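Local coordinates for metallo-beta-lactamase family protein (Staphylococcus aureus, PDB 3R2U) that is of unconfirmed function but is probably an iron-binding, hydrolase-like enzyme of the metallo-beta-lactamase superfamily, with a rhodanese-like domain, at residues Y290-T295 with G365-Q370; R297-L302 with E338-G343. All coordinates share one frame; numbering follows the deposited sequence.

Contact 1 (Y290-T295 with G365-Q370)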
loop_
_atom_site.group_PDB
_atom_site.type_symbol
_atom_site.label_atom_id
_atom_site.label_comp_id
_atom_site.label_asym_id
_atom_site.label_seq_id
_atom_site.Cartn_x
_atom_site.Cartn_y
_atom_site.Cartn_z
ATOM N N TYR A 290 0.497 -19.866 -3.484
ATOM C CA TYR A 290 0.941 -20.260 -2.184
ATOM C C TYR A 290 2.182 -21.177 -2.282
ATOM O O TYR A 290 2.571 -21.617 -3.376
ATOM C CB TYR A 290 -0.204 -20.960 -1.416
ATOM C CG TYR A 290 -1.432 -20.126 -1.001
ATOM C CD1 TYR A 290 -1.410 -18.724 -0.935
ATOM C CD2 TYR A 290 -2.572 -20.767 -0.517
ATOM C CE1 TYR A 290 -2.558 -17.988 -0.497
ATOM C CE2 TYR A 290 -3.699 -20.059 -0.077
ATOM C CZ TYR A 290 -3.696 -18.677 -0.059
ATOM O OH TYR A 290 -4.834 -18.019 0.404
ATOM N N PRO A 291 2.817 -21.462 -1.150
ATOM C CA PRO A 291 4.030 -22.298 -1.230
ATOM C C PRO A 291 3.759 -23.608 -1.920
ATOM O O PRO A 291 2.697 -24.190 -1.724
ATOM C CB PRO A 291 4.389 -22.541 0.237
ATOM C CG PRO A 291 3.831 -21.333 0.953
ATOM C CD PRO A 291 2.611 -20.912 0.199
ATOM N N ALA A 292 4.706 -24.058 -2.724
ATOM C CA ALA A 292 4.559 -25.326 -3.420
ATOM C C ALA A 292 5.681 -26.257 -3.013
ATOM O O ALA A 292 6.795 -25.828 -2.832
ATOM C CB ALA A 292 4.569 -25.106 -4.928
ATOM N N THR A 293 5.364 -27.525 -2.825
ATOM C CA THR A 293 6.373 -28.526 -2.528
ATOM C C THR A 293 6.825 -29.229 -3.813
ATOM O O THR A 293 7.901 -29.825 -3.830
ATOM C CB THR A 293 5.863 -29.565 -1.548
ATOM O OG1 THR A 293 4.614 -30.062 -2.020
ATOM C CG2 THR A 293 5.681 -28.946 -0.155
ATOM N N ASN A 294 6.004 -29.192 -4.873
ATOM C CA ASN A 294 6.402 -29.772 -6.153
ATOM C C ASN A 294 7.512 -28.936 -6.786
ATOM O O ASN A 294 7.264 -27.831 -7.242
ATOM C CB ASN A 294 5.196 -29.847 -7.095
ATOM C CG ASN A 294 5.521 -30.484 -8.459
ATOM O OD1 ASN A 294 6.675 -30.579 -8.876
ATOM N ND2 ASN A 294 4.481 -30.910 -9.156
ATOM N N THR A 295 8.731 -29.455 -6.806
ATOM C CA THR A 295 9.847 -28.759 -7.435
ATOM C C THR A 295 10.186 -29.303 -8.847
ATOM O O THR A 295 11.218 -28.949 -9.405
ATOM C CB THR A 295 11.110 -28.863 -6.580
ATOM O OG1 THR A 295 11.406 -30.244 -6.349
ATOM C CG2 THR A 295 10.930 -28.148 -5.220
ATOM N N GLY A 365 2.709 -22.184 -7.795
ATOM C CA GLY A 365 3.137 -21.925 -6.428
ATOM C C GLY A 365 4.517 -21.333 -6.409
ATOM O O GLY A 365 5.054 -21.015 -7.450
ATOM N N TYR A 366 5.073 -21.136 -5.218
ATOM C CA TYR A 366 6.378 -20.535 -5.104
ATOM C C TYR A 366 7.220 -21.218 -4.033
ATOM O O TYR A 366 6.711 -21.981 -3.215
ATOM C CB TYR A 366 6.269 -19.038 -4.794
ATOM C CG TYR A 366 5.875 -18.697 -3.356
ATOM C CD1 TYR A 366 4.547 -18.606 -2.984
ATOM C CD2 TYR A 366 6.841 -18.454 -2.383
ATOM C CE1 TYR A 366 4.179 -18.316 -1.672
ATOM C CE2 TYR A 366 6.486 -18.156 -1.071
ATOM C CZ TYR A 366 5.148 -18.104 -0.727
ATOM O OH TYR A 366 4.784 -17.808 0.548
ATOM N N GLN A 367 8.527 -20.991 -4.115
ATOM C CA GLN A 367 9.465 -21.427 -3.096
ATOM C C GLN A 367 10.303 -20.210 -2.726
ATOM O O GLN A 367 10.602 -19.363 -3.570
ATOM C CB GLN A 367 10.375 -22.564 -3.541
ATOM C CG GLN A 367 9.699 -23.929 -3.737
ATOM C CD GLN A 367 9.449 -24.281 -5.185
ATOM O OE1 GLN A 367 8.410 -24.865 -5.538
ATOM N NE2 GLN A 367 10.403 -23.951 -6.037
ATOM N N LEU A 368 10.649 -20.090 -1.461
ATOM C CA LEU A 368 11.508 -18.989 -1.037
ATOM C C LEU A 368 12.921 -19.277 -1.549
ATOM O O LEU A 368 13.275 -20.434 -1.754
ATOM C CB LEU A 368 11.554 -18.885 0.488
ATOM C CG LEU A 368 10.243 -18.584 1.202
ATOM C CD1 LEU A 368 10.424 -18.853 2.743
ATOM C CD2 LEU A 368 9.809 -17.179 0.900
ATOM N N PRO A 369 13.702 -18.228 -1.798
ATOM C CA PRO A 369 15.078 -18.411 -2.217
ATOM C C PRO A 369 15.888 -19.046 -1.087
ATOM O O PRO A 369 15.605 -18.789 0.070
ATOM C CB PRO A 369 15.577 -16.989 -2.482
ATOM C CG PRO A 369 14.539 -16.058 -1.927
ATOM C CD PRO A 369 13.281 -16.813 -1.769
ATOM N N GLN A 370 16.864 -19.872 -1.431
ATOM C CA GLN A 370 17.698 -20.552 -0.437
ATOM C C GLN A 370 19.088 -19.941 -0.350
ATOM O O GLN A 370 19.349 -19.130 0.546
ATOM C CB GLN A 370 17.792 -22.043 -0.776
ATOM C CG GLN A 370 16.424 -22.742 -0.762
ATOM C CD GLN A 370 16.487 -24.175 -1.246
ATOM O OE1 GLN A 370 17.575 -24.732 -1.443
ATOM N NE2 GLN A 370 15.316 -24.786 -1.443
#

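Contact 2 (R297-L302 with E338-G343)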
loop_
_atom_site.group_PDB
_atom_site.type_symbol
_atom_site.label_atom_id
_atom_site.label_comp_id
_atom_site.label_asym_id
_atom_site.label_seq_id
_atom_site.Cartn_x
_atom_site.Cartn_y
_atom_site.Cartn_z
ATOM N N ARG A 297 8.870 -28.701 -11.764
ATOM C CA ARG A 297 8.200 -27.819 -12.682
ATOM C C ARG A 297 9.191 -26.820 -13.197
ATOM O O ARG A 297 10.204 -26.532 -12.559
ATOM C CB ARG A 297 7.082 -27.030 -12.001
ATOM C CG ARG A 297 5.909 -27.828 -11.554
ATOM C CD ARG A 297 4.763 -26.879 -11.230
ATOM N NE ARG A 297 3.587 -27.584 -10.765
ATOM C CZ ARG A 297 3.163 -27.591 -9.508
ATOM N NH1 ARG A 297 3.797 -26.885 -8.577
ATOM N NH2 ARG A 297 2.072 -28.283 -9.193
ATOM N N LEU A 298 8.874 -26.260 -14.345
ATOM C CA LEU A 298 9.690 -25.216 -14.901
ATOM C C LEU A 298 9.621 -24.144 -13.816
ATOM O O LEU A 298 8.524 -23.820 -13.342
ATOM C CB LEU A 298 9.041 -24.728 -16.185
ATOM C CG LEU A 298 9.645 -23.521 -16.888
ATOM C CD1 LEU A 298 11.120 -23.779 -17.170
ATOM C CD2 LEU A 298 8.842 -23.263 -18.168
ATOM N N THR A 299 10.776 -23.630 -13.389
ATOM C CA THR A 299 10.838 -22.666 -12.294
ATOM C C THR A 299 11.664 -21.414 -12.612
ATOM O O THR A 299 12.795 -21.524 -13.064
ATOM C CB THR A 299 11.452 -23.345 -11.056
ATOM O OG1 THR A 299 10.668 -24.485 -10.692
ATOM C CG2 THR A 299 11.520 -22.399 -9.906
ATOM N N PHE A 300 11.114 -20.233 -12.328
ATOM C CA PHE A 300 11.810 -18.964 -12.586
ATOM C C PHE A 300 12.138 -18.234 -11.281
ATOM O O PHE A 300 11.283 -18.071 -10.407
ATOM C CB PHE A 300 10.971 -18.053 -13.487
ATOM C CG PHE A 300 10.739 -18.617 -14.864
ATOM C CD1 PHE A 300 11.777 -18.679 -15.779
ATOM C CD2 PHE A 300 9.500 -19.101 -15.239
ATOM C CE1 PHE A 300 11.584 -19.216 -17.037
ATOM C CE2 PHE A 300 9.296 -19.623 -16.518
ATOM C CZ PHE A 300 10.333 -19.684 -17.405
ATOM N N ASP A 301 13.389 -17.809 -11.163
ATOM C CA ASP A 301 13.884 -17.133 -9.969
ATOM C C ASP A 301 13.803 -15.653 -10.282
ATOM O O ASP A 301 14.441 -15.165 -11.212
ATOM C CB ASP A 301 15.302 -17.597 -9.659
ATOM C CG ASP A 301 15.852 -17.050 -8.334
ATOM O OD1 ASP A 301 15.533 -15.916 -7.922
ATOM O OD2 ASP A 301 16.649 -17.772 -7.709
ATOM N N LEU A 302 12.987 -14.967 -9.497
ATOM C CA LEU A 302 12.674 -13.548 -9.696
ATOM C C LEU A 302 13.652 -12.568 -9.117
ATOM O O LEU A 302 13.463 -11.358 -9.278
ATOM C CB LEU A 302 11.305 -13.252 -9.074
ATOM C CG LEU A 302 10.158 -14.082 -9.631
ATOM C CD1 LEU A 302 8.914 -13.837 -8.810
ATOM C CD2 LEU A 302 9.910 -13.761 -11.092
ATOM N N GLU A 338 2.351 -25.645 -16.051
ATOM C CA GLU A 338 2.257 -24.916 -14.799
ATOM C C GLU A 338 3.698 -24.626 -14.376
ATOM O O GLU A 338 4.589 -25.460 -14.541
ATOM C CB GLU A 338 1.550 -25.744 -13.727
ATOM C CG GLU A 338 0.149 -26.217 -14.127
ATOM C CD GLU A 338 -0.578 -26.937 -12.973
ATOM O OE1 GLU A 338 -1.070 -28.067 -13.188
ATOM O OE2 GLU A 338 -0.639 -26.384 -11.850
ATOM N N ILE A 339 3.912 -23.454 -13.802
ATOM C CA ILE A 339 5.245 -22.984 -13.461
ATOM C C ILE A 339 5.363 -22.547 -12.011
ATOM O O ILE A 339 4.391 -22.077 -11.433
ATOM C CB ILE A 339 5.532 -21.789 -14.405
ATOM C CG1 ILE A 339 5.711 -22.322 -15.824
ATOM C CG2 ILE A 339 6.701 -20.947 -13.947
ATOM C CD1 ILE A 339 5.595 -21.285 -16.913
ATOM N N ASN A 340 6.534 -22.762 -11.406
ATOM C CA ASN A 340 6.823 -22.247 -10.065
ATOM C C ASN A 340 7.695 -20.995 -10.161
ATOM O O ASN A 340 8.476 -20.835 -11.104
ATOM C CB ASN A 340 7.592 -23.254 -9.214
ATOM C CG ASN A 340 6.752 -24.423 -8.750
ATOM O OD1 ASN A 340 5.530 -24.377 -8.747
ATOM N ND2 ASN A 340 7.417 -25.463 -8.311
ATOM N N LEU A 341 7.563 -20.127 -9.169
ATOM C CA LEU A 341 8.369 -18.949 -9.059
ATOM C C LEU A 341 9.143 -18.995 -7.751
ATOM O O LEU A 341 8.671 -19.564 -6.764
ATOM C CB LEU A 341 7.501 -17.695 -9.086
ATOM C CG LEU A 341 6.689 -17.461 -10.331
ATOM C CD1 LEU A 341 5.816 -16.185 -10.178
ATOM C CD2 LEU A 341 7.639 -17.410 -11.580
ATOM N N ILE A 342 10.347 -18.427 -7.762
ATOM C CA ILE A 342 11.177 -18.337 -6.575
ATOM C C ILE A 342 11.263 -16.875 -6.154
ATOM O O ILE A 342 11.632 -15.984 -6.938
ATOM C CB ILE A 342 12.576 -18.940 -6.777
ATOM C CG1 ILE A 342 12.460 -20.461 -6.947
ATOM C CG2 ILE A 342 13.494 -18.596 -5.557
ATOM C CD1 ILE A 342 13.720 -21.140 -7.193
ATOM N N GLY A 343 10.888 -16.617 -4.915
ATOM C CA GLY A 343 10.941 -15.265 -4.358
ATOM C C GLY A 343 10.083 -15.187 -3.119
ATOM O O GLY A 343 9.478 -16.182 -2.714
HETATM O O HOH W 1 6.496 -27.123 -15.676
HETATM O O HOH W 2 10.275 -25.473 -8.256
#

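Contact 1 (Y290-T295 with G365-Q370)
Two backbone hydrogen bonds clamp Tyr-290 to Ala-292 onto Tyr-366. Tyr-366 N donates to Tyr-290 O at 3.1 Å; this donor sits above the carbonyl plane, 41° out of it. Ala-292 N donates to Tyr-366 O at 2.9 Å and makes the straighter bond, with an N-H...O angle of 160°. Pro-291, which has no N-H, lies between the two bonded groups and forms a single beta bridge with Tyr-366. Its CA also makes a CA-H...O contact of 3.4 Å with Tyr-366 O.

The aromatic packing comes next. Pro-291 CA lies over one face of the Tyr-366 ring, displaced toward the rim, in a CH-pi contact 4.3 Å from the centroid. Pro-291 CD approaches Tyr-366 CE1 at 3.6 Å, and the two side chains run side by side. Tyr-366 CG stands between its own backbone N and carbonyl carbon (chi1 75°), which brings the ring back against the proline.

The remaining contacts are apolar or loose. Ala-292 CB meets Gly-365 CA at 3.8 Å, where the glycine leaves room for the methyl group. Thr-295 CG2 comes near the Gln-367 side chain, the two crossing at about a right angle.

Beyond the segments, Tyr-366 OH bonds to Asp-67 of the second subunit, and Tyr-290 OH to the backbone of Leu-59 there. Ile-63 of that subunit packs on both tyrosines and Pro-291. This is a loop bridged to the edge strand of a parallel alpha/beta sheet, at a subunit interface.

Contact 2 (R297-L302 with E338-G343)
The Arg-297 guanidinium meets the Asn-340 side chain at its edge, with the guanidinium and amide planes 83° apart. Arg-297 NH1 donates to a lone pair of Asn-340 OD1 at 3.1 Å, and OD1 lies 20° out of the guanidinium plane. This bond belongs to one of two modelled arginine conformers, so it is not certain. The chain is extended from CG to NE, which carries the charged group past Glu-338 O to the amide. Glu-338 OE2, 4.2 Å from Arg-297 NH2 in this conformer, is too far for a salt bridge, and no N-H points at it. The Phe-300 ring has Leu-341 CD2 at its edge, while Ile-339 CG2 comes in obliquely to Phe-300 CD2 at 3.6 Å.

Leu-298, Phe-300, Ile-339 and Leu-341 share one face of the sheet. Leu-302 CD1 packs against Leu-341 CB, and helix 345-356 covers both leucines. Thr-299, Asp-301, Asn-340 and Ile-342 line the other face, where Thr-299 CG2 touches Ile-342 CG1 at 3.7 Å. A water bridges Thr-299 OG1 and Asn-340 ND2; the latter also bonds to Asn-294.

Four backbone bonds alternate between the strands, the shortest from Ile-342 N to Phe-300 O at 2.8 Å. Neighbouring parallel strands twisted by 24°, with helices over the apolar face, are characteristic of an alpha/beta sheet, here consistent with a rhodanese-like fold.

In the fold
The centres of contacts 1 and 2 are about 8 Å apart, and both belong to the four-stranded parallel sheet ordered 317-318, 298-301, 339-342, 363-367. Contact 2 pairs the two inner strands. Contact 1 lays the loop leading into strand 298-301 on edge strand 363-367. Both segments of contact 2 fall between the two segments of contact 1 in sequence. The two meet directly: Gln-367 N probably bonds to Leu-341 O at 3.0 Å, continuing the sheet. Contact 1 faces the second subunit, whereas no other chain of the assembly touches contact 2. The loop entering the sheet thus lies against its last strand, in a unit separate from the sheets of the iron-binding part.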